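Local coordinates for export chaperone SatS (Mycobacterium tuberculosis H37Rv, PDB 6DNM), which serves as a chaperone for the SecA2 protein export pathway and is represented here by its C-terminal domain, at residues I21-G26 and F30-C35; P41-R46 and V124-D129; A58-L63 and G87-A92. All coordinates share one frame; numbering follows the deposited sequence.

Contact 1: residues I21-G26 and F30-C35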
# COMPACT_ATOMS: atom_id res chain seq x y z
N ILE A 21 -6.62 -1.52 -4.30
CA ILE A 21 -6.14 -1.73 -2.94
C ILE A 21 -6.80 -0.72 -2.01
O ILE A 21 -7.24 0.35 -2.43
CB ILE A 21 -4.60 -1.70 -2.80
CG1 ILE A 21 -4.07 -0.28 -3.00
CG2 ILE A 21 -3.93 -2.69 -3.77
CD1 ILE A 21 -2.57 -0.15 -2.67
N GLN A 22 -6.86 -1.08 -0.72
CA GLN A 22 -7.39 -0.22 0.32
C GLN A 22 -6.29 0.05 1.33
O GLN A 22 -5.63 -0.88 1.80
CB GLN A 22 -8.54 -0.93 1.04
CG GLN A 22 -9.22 -0.11 2.13
CD GLN A 22 -10.13 -0.95 2.99
OE1 GLN A 22 -9.68 -1.91 3.62
NE2 GLN A 22 -11.42 -0.63 2.99
N ILE A 23 -6.09 1.32 1.69
CA ILE A 23 -5.07 1.71 2.66
C ILE A 23 -5.79 2.42 3.80
O ILE A 23 -6.40 3.46 3.59
CB ILE A 23 -4.00 2.63 2.06
CG1 ILE A 23 -3.30 1.97 0.86
CG2 ILE A 23 -3.00 3.04 3.14
CD1 ILE A 23 -2.43 2.93 0.04
N MET A 24 -5.73 1.85 5.00
CA MET A 24 -6.38 2.45 6.15
C MET A 24 -5.33 3.04 7.08
O MET A 24 -4.35 2.38 7.44
CB MET A 24 -7.24 1.42 6.89
CG MET A 24 -8.32 0.79 6.00
SD MET A 24 -9.49 -0.27 6.89
CE MET A 24 -10.40 0.93 7.87
N THR A 25 -5.52 4.31 7.43
CA THR A 25 -4.71 4.97 8.44
C THR A 25 -5.62 5.42 9.57
O THR A 25 -6.85 5.34 9.47
CB THR A 25 -3.97 6.18 7.85
OG1 THR A 25 -4.88 7.28 7.69
CG2 THR A 25 -3.35 5.85 6.49
N GLY A 26 -5.02 5.88 10.67
CA GLY A 26 -5.82 6.29 11.81
C GLY A 26 -6.83 7.36 11.48
O GLY A 26 -7.83 7.50 12.21
N PHE A 30 -8.16 5.05 2.13
CA PHE A 30 -7.90 5.43 0.75
C PHE A 30 -7.98 4.22 -0.17
O PHE A 30 -7.74 3.08 0.24
CB PHE A 30 -6.49 5.99 0.58
CG PHE A 30 -6.28 7.30 1.27
CD1 PHE A 30 -7.05 8.40 0.95
CD2 PHE A 30 -5.28 7.44 2.22
CE1 PHE A 30 -6.85 9.62 1.59
CE2 PHE A 30 -5.08 8.65 2.86
CZ PHE A 30 -5.86 9.74 2.55
N TYR A 31 -8.29 4.50 -1.44
CA TYR A 31 -8.32 3.51 -2.51
C TYR A 31 -7.40 3.96 -3.63
O TYR A 31 -7.29 5.16 -3.92
CB TYR A 31 -9.75 3.34 -3.05
CG TYR A 31 -10.65 2.80 -1.97
CD1 TYR A 31 -10.78 1.43 -1.76
CD2 TYR A 31 -11.32 3.67 -1.10
CE1 TYR A 31 -11.57 0.94 -0.74
CE2 TYR A 31 -12.10 3.19 -0.06
CZ TYR A 31 -12.23 1.82 0.10
OH TYR A 31 -12.99 1.34 1.13
N THR A 32 -6.72 3.00 -4.25
CA THR A 32 -5.90 3.26 -5.42
C THR A 32 -5.73 1.94 -6.17
O THR A 32 -6.35 0.93 -5.81
CB THR A 32 -4.57 3.95 -5.06
OG1 THR A 32 -3.90 4.37 -6.26
CG2 THR A 32 -3.64 3.03 -4.27
N LEU A 33 -4.91 1.95 -7.22
CA LEU A 33 -4.60 0.76 -8.00
C LEU A 33 -3.11 0.47 -7.93
O LEU A 33 -2.29 1.39 -7.88
CB LEU A 33 -4.98 0.92 -9.48
CG LEU A 33 -6.43 1.29 -9.80
CD1 LEU A 33 -6.62 1.44 -11.31
CD2 LEU A 33 -7.40 0.26 -9.25
N ARG A 34 -2.77 -0.82 -7.96
CA ARG A 34 -1.37 -1.24 -7.97
C ARG A 34 -1.22 -2.49 -8.81
O ARG A 34 -2.08 -3.38 -8.78
CB ARG A 34 -0.90 -1.55 -6.54
CG ARG A 34 0.58 -1.92 -6.45
CD ARG A 34 0.78 -3.42 -6.16
NE ARG A 34 -0.03 -3.79 -5.01
CZ ARG A 34 -0.39 -5.01 -4.63
NH1 ARG A 34 -1.14 -5.18 -3.57
NH2 ARG A 34 -0.01 -6.08 -5.30
N CYS A 35 -0.13 -2.56 -9.56
CA CYS A 35 0.22 -3.76 -10.30
C CYS A 35 1.72 -4.00 -10.17
O CYS A 35 2.45 -3.21 -9.56
CB CYS A 35 -0.16 -3.64 -11.78
SG CYS A 35 0.81 -2.43 -12.68
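Ile21 and Thr32 make the closest side-chain packing between 21-26 and 30-35. They are an antiparallel hydrogen-bonded pair, Ile21 N donating to Thr32 O at 2.9 Å and Thr32 N returning a longer bond to Ile21 O at 3.3 Å. Ile23 and Phe30 are the shorter-bonded pair: 2.8 Å from Ile23 N to Phe30 O, and 2.8 Å from Phe30 N to Ile23 O. Both pairs put their side chains on the buried face. There Ile21 and Thr32 lie side by side. A chi1 of 70° sets Ile21 CG1 between its backbone N and carbonyl carbon, where it meets Thr32 CG2 at 3.6 Å; the CG2 branch, beside the backbone N, meets Arg34 NH1 at 3.7 Å. Thr32 OG1 is satisfied by Ser51 O.

The opposite face is looser and partly exposed. Gln22 and Tyr31, a non-hydrogen-bonded pair, run alongside each other, with amide and ring planes 53° apart. The extended Gln22 chain carries NE2 to Tyr31 OH for a fairly straight bond of 3.1 Å, with the hydroxyl oxygen close to the amide plane. Strand 98-100 continues the sheet beyond 19-24. Such alternation of hydrogen-bonded and non-hydrogen-bonded pairs, with side chains on alternate faces, is that of a twisted antiparallel beta hairpin, here made of strands 19-24 and 29-37.

Contact 2: residues P41-R46 and V124-D129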
# COMPACT_ATOMS: atom_id res chain seq x y z
N PRO A 41 6.69 -2.82 -8.50
CA PRO A 41 5.35 -2.28 -8.29
C PRO A 41 5.15 -0.97 -9.02
O PRO A 41 6.02 -0.09 -9.00
CB PRO A 41 5.29 -2.07 -6.77
CG PRO A 41 6.71 -1.86 -6.37
CD PRO A 41 7.56 -2.67 -7.32
N ILE A 42 4.00 -0.84 -9.67
CA ILE A 42 3.58 0.42 -10.27
C ILE A 42 2.20 0.76 -9.72
O ILE A 42 1.29 -0.07 -9.76
CB ILE A 42 3.54 0.38 -11.82
CG1 ILE A 42 4.82 -0.22 -12.40
CG2 ILE A 42 3.34 1.79 -12.36
CD1 ILE A 42 4.88 -0.19 -13.92
N PHE A 43 2.06 1.97 -9.19
CA PHE A 43 0.78 2.42 -8.65
C PHE A 43 0.13 3.41 -9.62
O PHE A 43 0.78 3.98 -10.50
CB PHE A 43 0.97 3.14 -7.31
CG PHE A 43 1.37 2.24 -6.17
CD1 PHE A 43 0.42 1.78 -5.27
CD2 PHE A 43 2.70 1.89 -5.96
CE1 PHE A 43 0.78 0.98 -4.21
CE2 PHE A 43 3.06 1.09 -4.89
CZ PHE A 43 2.11 0.64 -4.02
N LEU A 44 -1.16 3.60 -9.44
CA LEU A 44 -1.86 4.71 -10.07
C LEU A 44 -1.27 6.00 -9.49
O LEU A 44 -1.53 6.35 -8.34
CB LEU A 44 -3.35 4.60 -9.77
CG LEU A 44 -4.24 5.67 -10.38
CD1 LEU A 44 -4.24 5.54 -11.91
CD2 LEU A 44 -5.66 5.56 -9.81
N GLY A 45 -0.45 6.68 -10.28
CA GLY A 45 0.28 7.82 -9.77
C GLY A 45 1.25 8.31 -10.82
O GLY A 45 1.30 7.81 -11.94
N ARG A 46 2.04 9.30 -10.42
CA ARG A 46 3.06 9.86 -11.30
C ARG A 46 4.17 10.44 -10.44
O ARG A 46 3.94 10.86 -9.30
CB ARG A 46 2.48 10.97 -12.19
CG ARG A 46 1.84 12.11 -11.39
CD ARG A 46 0.79 12.88 -12.20
NE ARG A 46 0.37 14.10 -11.52
CZ ARG A 46 -0.72 14.21 -10.77
NH1 ARG A 46 -1.02 15.36 -10.19
NH2 ARG A 46 -1.51 13.16 -10.59
N VAL A 124 4.09 -4.16 5.91
CA VAL A 124 5.44 -4.15 5.37
C VAL A 124 5.43 -4.43 3.87
O VAL A 124 6.20 -3.84 3.12
CB VAL A 124 6.34 -5.13 6.15
CG1 VAL A 124 7.67 -5.35 5.44
CG2 VAL A 124 6.57 -4.60 7.55
N GLU A 125 4.54 -5.33 3.42
CA GLU A 125 4.37 -5.55 1.99
C GLU A 125 4.05 -4.25 1.26
O GLU A 125 4.70 -3.91 0.26
CB GLU A 125 3.27 -6.60 1.78
CG GLU A 125 2.91 -6.84 0.34
CD GLU A 125 1.84 -7.90 0.21
OE1 GLU A 125 2.09 -9.06 0.61
OE2 GLU A 125 0.74 -7.57 -0.28
N LEU A 126 3.09 -3.48 1.78
CA LEU A 126 2.77 -2.20 1.14
C LEU A 126 3.94 -1.23 1.22
O LEU A 126 4.26 -0.55 0.24
CB LEU A 126 1.54 -1.57 1.81
CG LEU A 126 1.21 -0.16 1.33
CD1 LEU A 126 0.70 -0.15 -0.12
CD2 LEU A 126 0.21 0.49 2.26
N LEU A 127 4.57 -1.13 2.39
CA LEU A 127 5.67 -0.19 2.57
C LEU A 127 6.79 -0.44 1.58
O LEU A 127 7.33 0.49 0.97
CB LEU A 127 6.21 -0.30 3.99
CG LEU A 127 5.30 0.19 5.11
CD1 LEU A 127 5.95 -0.04 6.46
CD2 LEU A 127 5.04 1.63 4.90
N ARG A 128 7.19 -1.71 1.42
CA ARG A 128 8.24 -2.03 0.46
C ARG A 128 7.83 -1.65 -0.95
O ARG A 128 8.64 -1.13 -1.72
CB ARG A 128 8.59 -3.52 0.54
CG ARG A 128 9.09 -3.97 1.89
CD ARG A 128 10.56 -4.16 1.87
NE ARG A 128 11.03 -4.84 3.08
CZ ARG A 128 12.22 -4.63 3.62
NH1 ARG A 128 13.06 -3.76 3.05
NH2 ARG A 128 12.58 -5.29 4.71
N ASP A 129 6.57 -1.91 -1.31
CA ASP A 129 6.09 -1.53 -2.63
C ASP A 129 6.12 -0.02 -2.82
O ASP A 129 6.50 0.47 -3.89
CB ASP A 129 4.66 -2.03 -2.84
CG ASP A 129 4.59 -3.51 -3.20
OD1 ASP A 129 5.64 -4.13 -3.44
OD2 ASP A 129 3.46 -4.04 -3.24
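Phe43 presents the edge of its ring to the helix backbone at Asp129. Ring atom CE2 lies 3.6 Å from Asp129 O, and CZ is 3.9 Å from Asp129 CB. Asp129 O and its carbonyl carbon both lie at the ring edge, near the ring plane. The torsion responsible is chi1 of -70°, which sets Phe43 CG beside its own backbone N and opposite the carbonyl carbon, sending the ring from the strand toward 124-129. On the neighbouring part of the ring's rim, about CZ, Leu126 adds a methyl, CD1 standing 4.2 Å from Phe43 CZ; the branch extends nearer to the strand than the start of its side chain would suggest.

The segment axes run 9.9 Å apart and nearly perpendicular, at 84°. This is helix-on-sheet packing, with helix 117-134 meeting an outermost strand of the four-stranded mixed sheet, 40-43, and also reaching strand 98-100, where Tyr99 OH bonds with Glu125 OE2.

Pro41 supplies the second patch. Its ring, puckered C-gamma endo, brings CG to 3.4 Å from Asp129 O, while CB lies 3.9 Å from Asp129 CG. Apolar ring atoms thus rest against both the backbone carbonyl and the root of the carboxylate. The Asp129 carboxylate plane is turned 69° from the Phe43 ring, the two side chains crossing at about a right angle. OD2 hydrogen-bonds with Tyr36 OH, which ties the acid to the neighbouring strand 29-37, and a long, weak ion pair links it to Arg34 NE. Further along helix 117-134, Tyr133 meets the Phe43 ring edge-to-face, and Ile130 also touches it.

Contact 3: residues A58-L63 and G87-A92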
# COMPACT_ATOMS: atom_id res chain seq x y z
N ALA A 58 -15.13 7.86 -6.16
CA ALA A 58 -14.18 8.88 -6.59
C ALA A 58 -13.12 8.28 -7.51
O ALA A 58 -12.76 8.88 -8.52
CB ALA A 58 -13.54 9.53 -5.36
N LEU A 59 -12.62 7.09 -7.16
CA LEU A 59 -11.66 6.40 -8.02
C LEU A 59 -12.27 6.10 -9.39
O LEU A 59 -11.64 6.34 -10.43
CB LEU A 59 -11.20 5.12 -7.32
CG LEU A 59 -10.29 4.15 -8.09
CD1 LEU A 59 -9.08 4.86 -8.70
CD2 LEU A 59 -9.86 2.97 -7.21
N ALA A 60 -13.50 5.58 -9.42
CA ALA A 60 -14.15 5.28 -10.69
C ALA A 60 -14.34 6.54 -11.53
O ALA A 60 -14.18 6.50 -12.76
CB ALA A 60 -15.48 4.58 -10.44
N ARG A 61 -14.68 7.67 -10.90
CA ARG A 61 -14.82 8.92 -11.64
C ARG A 61 -13.51 9.34 -12.28
O ARG A 61 -13.47 9.78 -13.43
CB ARG A 61 -15.28 10.04 -10.70
CG ARG A 61 -16.73 9.98 -10.33
CD ARG A 61 -17.58 10.42 -11.46
NE ARG A 61 -18.98 10.38 -11.06
CZ ARG A 61 -19.96 9.97 -11.86
NH1 ARG A 61 -19.67 9.55 -13.08
NH2 ARG A 61 -21.21 9.97 -11.42
N TYR A 62 -12.41 9.22 -11.52
CA TYR A 62 -11.10 9.55 -12.05
C TYR A 62 -10.75 8.66 -13.24
O TYR A 62 -10.25 9.14 -14.26
CB TYR A 62 -10.07 9.39 -10.93
CG TYR A 62 -8.64 9.67 -11.35
CD1 TYR A 62 -8.11 10.95 -11.26
CD2 TYR A 62 -7.82 8.64 -11.81
CE1 TYR A 62 -6.80 11.20 -11.64
CE2 TYR A 62 -6.51 8.89 -12.19
CZ TYR A 62 -6.01 10.17 -12.10
OH TYR A 62 -4.70 10.41 -12.48
N LEU A 63 -11.04 7.36 -13.13
CA LEU A 63 -10.68 6.41 -14.18
C LEU A 63 -11.51 6.59 -15.44
O LEU A 63 -11.12 6.07 -16.49
CB LEU A 63 -10.81 4.98 -13.65
CG LEU A 63 -9.85 4.60 -12.53
CD1 LEU A 63 -10.29 3.30 -11.85
CD2 LEU A 63 -8.43 4.49 -13.07
N GLY A 87 -19.93 2.62 -17.40
CA GLY A 87 -20.71 2.52 -16.19
C GLY A 87 -20.69 1.15 -15.55
O GLY A 87 -21.44 0.92 -14.59
N SER A 88 -19.86 0.23 -16.04
CA SER A 88 -19.83 -1.14 -15.55
C SER A 88 -18.66 -1.41 -14.62
O SER A 88 -18.55 -2.52 -14.10
CB SER A 88 -19.77 -2.11 -16.73
OG SER A 88 -18.58 -1.90 -17.48
N LEU A 89 -17.77 -0.43 -14.42
CA LEU A 89 -16.63 -0.63 -13.54
C LEU A 89 -17.12 -0.86 -12.12
O LEU A 89 -17.91 -0.08 -11.58
CB LEU A 89 -15.72 0.60 -13.58
CG LEU A 89 -14.42 0.45 -12.78
CD1 LEU A 89 -13.46 -0.48 -13.51
CD2 LEU A 89 -13.77 1.80 -12.53
N ALA A 90 -16.65 -1.95 -11.51
CA ALA A 90 -17.02 -2.31 -10.15
C ALA A 90 -15.71 -2.46 -9.40
O ALA A 90 -15.06 -3.51 -9.50
CB ALA A 90 -17.84 -3.59 -10.11
N VAL A 91 -15.32 -1.42 -8.67
CA VAL A 91 -14.09 -1.47 -7.89
C VAL A 91 -14.33 -2.39 -6.71
O VAL A 91 -15.29 -2.23 -5.95
CB VAL A 91 -13.67 -0.07 -7.45
CG1 VAL A 91 -12.35 -0.13 -6.68
CG2 VAL A 91 -13.54 0.84 -8.66
N ALA A 92 -13.47 -3.39 -6.57
CA ALA A 92 -13.57 -4.38 -5.51
C ALA A 92 -12.16 -4.68 -5.04
O ALA A 92 -11.28 -4.93 -5.86
CB ALA A 92 -14.23 -5.66 -6.03
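Leu89 touches the helix 58-63 through a single methyl. Its CD2 lies 3.9 Å from Ala60 CB and also 3.9 Å from Leu63 CD1, so one branch tip serves two residues of the helix surface. A chi1 of -175° places Leu89 CG opposite its backbone N and beside the carbonyl carbon, and this swings the isobutyl group across to the helix. Leu63 and Leu89 cross at about a right angle, a methyl-to-methyl meeting and not a lengthwise overlap. The remaining apolar pair is Leu59 CD2 with Val91 CG1, 4.0 Å apart and likewise crossing at about a right angle. In all, the two segments bury 174 Å² between them, and every close approach is of carbon to carbon.

Backbone geometry brings the contacting side chains onto one side. On the helix, Leu59, Ala60 and Leu63 are gathered by the helical turn, in which Leu63 N bonds Leu59 O at 2.9 Å. The partner segment has no regular secondary structure, yet it is extended at 89-91: Leu89 and Val91 point toward the helix while Ala90 between them points away. The nearest CA atoms are those of Ala60 and Leu89, 7.0 Å apart. Gly87, with a positive phi of 83°, ends helix 77-86 in a Schellman motif, two residues before the extended run.

No polar pair joins the two segments; nearby, Ala90 O accepts a hydrogen bond from Trp13 NE1. Leu89 also packs on Phe12 and Trp13 of helix 12-16 and on Ala83 and Ala84 of helix 77-86, which Leu63 touches through Tyr77 and Ile80. Leu59 packs on Tyr31 and Leu33, and Leu63 on Leu33, so the contact lies between strand 29-37 and helices 12-16 and 77-86.

From the N terminus, contact 1 closes first, a short hairpin turn between strands 19-24 and 29-37. Contact 2 opens at 41-46, just after it, and stays open until helix 117-134 returns at 124-129. Contact 3 opens and closes within that span, joining 58-63 to 87-92, so contacts 2 and 3 nest while contact 1 precedes both. Strands 29-37 and 40-43 are sheet neighbours, so a backbone bond from Ile42 N to Cys35 O links contacts 1 and 2; another, from Leu44 N to Leu33 O, falls just past strand 40-43. Leu59 joins contact 3 to contact 2 by touching Leu44. Together the three fasten the sheet to helix 117-134 and to the helix-loop region at 56-92.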